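Local coordinates for anaphase-promoting complex subunit cut9 (Schizosaccharomyces pombe, PDB 2XPI), which serves as a tetratricopeptide-repeat subunit of the anaphase-promoting complex, the E3 ubiquitin ligase that controls progression through mitosis and G1, at residues 322-327 and 342-347. Sequence-based numbering, arbitrary orientation.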
loop_
_atom_site.group_PDB
_atom_site.type_symbol
_atom_site.label_atom_id
_atom_site.label_comp_id
_atom_site.label_asym_id
_atom_site.label_seq_id
_atom_site.Cartn_x
_atom_site.Cartn_y
_atom_site.Cartn_z
ATOM N N ILE A 322 0.086 -31.901 -24.777
ATOM C CA ILE A 322 -1.365 -31.753 -24.852
ATOM C C ILE A 322 -1.921 -32.004 -23.468
ATOM O O ILE A 322 -2.837 -31.314 -23.005
ATOM C CB ILE A 322 -1.997 -32.786 -25.800
ATOM C CG1 ILE A 322 -1.395 -32.684 -27.203
ATOM C CG2 ILE A 322 -3.511 -32.627 -25.862
ATOM C CD1 ILE A 322 -1.753 -33.871 -28.083
ATOM N N ASP A 323 -1.357 -32.998 -22.795
ATOM C CA ASP A 323 -1.773 -33.294 -21.433
ATOM C C ASP A 323 -1.549 -32.110 -20.500
ATOM O O ASP A 323 -2.459 -31.737 -19.753
ATOM C CB ASP A 323 -1.090 -34.554 -20.913
ATOM C CG ASP A 323 -1.555 -35.798 -21.644
ATOM O OD1 ASP A 323 -2.628 -35.723 -22.290
ATOM O OD2 ASP A 323 -0.854 -36.838 -21.589
ATOM N N VAL A 324 -0.352 -31.523 -20.557
ATOM C CA VAL A 324 -0.040 -30.324 -19.795
ATOM C C VAL A 324 -1.080 -29.223 -20.038
ATOM O O VAL A 324 -1.501 -28.568 -19.102
ATOM C CB VAL A 324 1.379 -29.764 -20.115
ATOM C CG1 VAL A 324 1.640 -28.470 -19.349
ATOM C CG2 VAL A 324 2.458 -30.789 -19.821
ATOM N N LEU A 325 -1.498 -29.023 -21.286
ATOM C CA LEU A 325 -2.489 -27.989 -21.601
ATOM C C LEU A 325 -3.915 -28.311 -21.101
ATOM O O LEU A 325 -4.644 -27.422 -20.624
ATOM C CB LEU A 325 -2.502 -27.679 -23.099
ATOM C CG LEU A 325 -1.355 -26.776 -23.554
ATOM C CD1 LEU A 325 -1.270 -26.685 -25.094
ATOM C CD2 LEU A 325 -1.477 -25.408 -22.919
ATOM N N ALA A 326 -4.318 -29.569 -21.202
ATOM C CA ALA A 326 -5.594 -29.956 -20.622
ATOM C C ALA A 326 -5.653 -29.520 -19.150
ATOM O O ALA A 326 -6.622 -28.890 -18.722
ATOM C CB ALA A 326 -5.804 -31.437 -20.747
ATOM N N ILE A 327 -4.610 -29.838 -18.387
ATOM C CA ILE A 327 -4.606 -29.581 -16.956
ATOM C C ILE A 327 -4.535 -28.097 -16.693
ATOM O O ILE A 327 -5.254 -27.542 -15.847
ATOM C CB ILE A 327 -3.384 -30.221 -16.276
ATOM C CG1 ILE A 327 -3.657 -31.683 -15.957
ATOM C CG2 ILE A 327 -3.044 -29.520 -14.975
ATOM C CD1 ILE A 327 -2.422 -32.385 -15.469
ATOM N N TYR A 342 1.350 -20.034 -15.304
ATOM C CA TYR A 342 1.725 -19.492 -16.612
ATOM C C TYR A 342 3.004 -20.022 -17.297
ATOM O O TYR A 342 2.981 -20.318 -18.485
ATOM C CB TYR A 342 1.642 -17.962 -16.636
ATOM C CG TYR A 342 0.230 -17.484 -16.832
ATOM C CD1 TYR A 342 -0.399 -17.662 -18.037
ATOM C CD2 TYR A 342 -0.484 -16.884 -15.804
ATOM C CE1 TYR A 342 -1.692 -17.248 -18.234
ATOM C CE2 TYR A 342 -1.784 -16.469 -15.987
ATOM C CZ TYR A 342 -2.377 -16.650 -17.209
ATOM O OH TYR A 342 -3.670 -16.246 -17.442
ATOM N N PRO A 343 4.120 -20.147 -16.571
ATOM C CA PRO A 343 5.292 -20.676 -17.288
ATOM C C PRO A 343 5.048 -22.009 -18.025
ATOM O O PRO A 343 5.443 -22.154 -19.200
ATOM C CB PRO A 343 6.312 -20.859 -16.177
ATOM C CG PRO A 343 5.960 -19.740 -15.191
ATOM C CD PRO A 343 4.460 -19.641 -15.226
ATOM N N LEU A 344 4.403 -22.955 -17.347
ATOM C CA LEU A 344 4.079 -24.250 -17.931
ATOM C C LEU A 344 3.101 -24.090 -19.094
ATOM O O LEU A 344 3.210 -24.746 -20.143
ATOM C CB LEU A 344 3.440 -25.151 -16.875
ATOM C CG LEU A 344 4.184 -26.378 -16.354
ATOM C CD1 LEU A 344 5.346 -26.783 -17.286
ATOM C CD2 LEU A 344 4.681 -26.132 -14.942
ATOM N N HIS A 345 2.122 -23.228 -18.881
ATOM C CA HIS A 345 1.096 -22.991 -19.863
ATOM C C HIS A 345 1.687 -22.302 -21.108
ATOM O O HIS A 345 1.500 -22.752 -22.246
ATOM C CB HIS A 345 0.023 -22.124 -19.224
ATOM C CG HIS A 345 -1.197 -21.983 -20.061
ATOM N ND1 HIS A 345 -1.629 -20.772 -20.545
ATOM C CD2 HIS A 345 -2.058 -22.910 -20.536
ATOM C CE1 HIS A 345 -2.720 -20.956 -21.270
ATOM N NE2 HIS A 345 -3.001 -22.245 -21.279
ATOM N N LEU A 346 2.392 -21.200 -20.875
ATOM C CA LEU A 346 3.069 -20.471 -21.931
ATOM C C LEU A 346 4.007 -21.373 -22.740
ATOM O O LEU A 346 3.943 -21.414 -23.984
ATOM C CB LEU A 346 3.870 -19.319 -21.336
ATOM C CG LEU A 346 3.194 -17.954 -21.241
ATOM C CD1 LEU A 346 1.819 -17.963 -21.840
ATOM C CD2 LEU A 346 3.145 -17.488 -19.801
ATOM N N ALA A 347 4.888 -22.083 -22.038
ATOM C CA ALA A 347 5.898 -22.885 -22.711
ATOM C C ALA A 347 5.246 -23.992 -23.547
ATOM O O ALA A 347 5.719 -24.313 -24.637
ATOM C CB ALA A 347 6.874 -23.447 -21.714
#
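Leu325 and His345 meet where two successive tetratricopeptide repeats adjoin: helix 321-334 closes TPR 7 and helix 342-352 opens TPR 8, so this is the step from one helical hairpin to the next in the superhelical stack. Between 322-327 and 342-347 the nearest CA atoms are those of Leu325 and His345, 6.4 Å apart. The contact is buried but small, about 159 Å² summed over both sides, and is carried by two residues from each helix.

Between the leucine and the imidazole the contact is one of van der Waals type. The side chains cross at about a right angle, and the CD2 methyl of Leu325 approaches obliquely beside the CD2-NE2 bond of His345, with Leu325 CD2 3.5 Å from His345 CD2 and 3.9 Å from His345 NE2. With CG opposite the backbone N (chi1 -171°), the imidazole is carried toward helix 321-334, where it also packs on Thr328, Thr329 and Leu332.

The second pair is purely aliphatic at the side-chain level. Val324 directs CG1 at Leu344, coming to 4.5 Å from its CG. Val324 also packs on Leu315, and Leu344 on Asp313 and Phe316, all of helix 305-317, the first helix of TPR 7, so Leu344 sits against both helices of the preceding repeat. Leu344, in TPR 8, also packs on a modified side chain of the chain of another protein, consistent with the part of this repeat in binding hcn1 and burying its N-terminal acetyl-methionine.

Backbone also takes part: CG1 of Val324 lies 4.1 Å from the carbonyl O of Leu344, an oxygen that accepts a hydrogen bond from Ser348 OG.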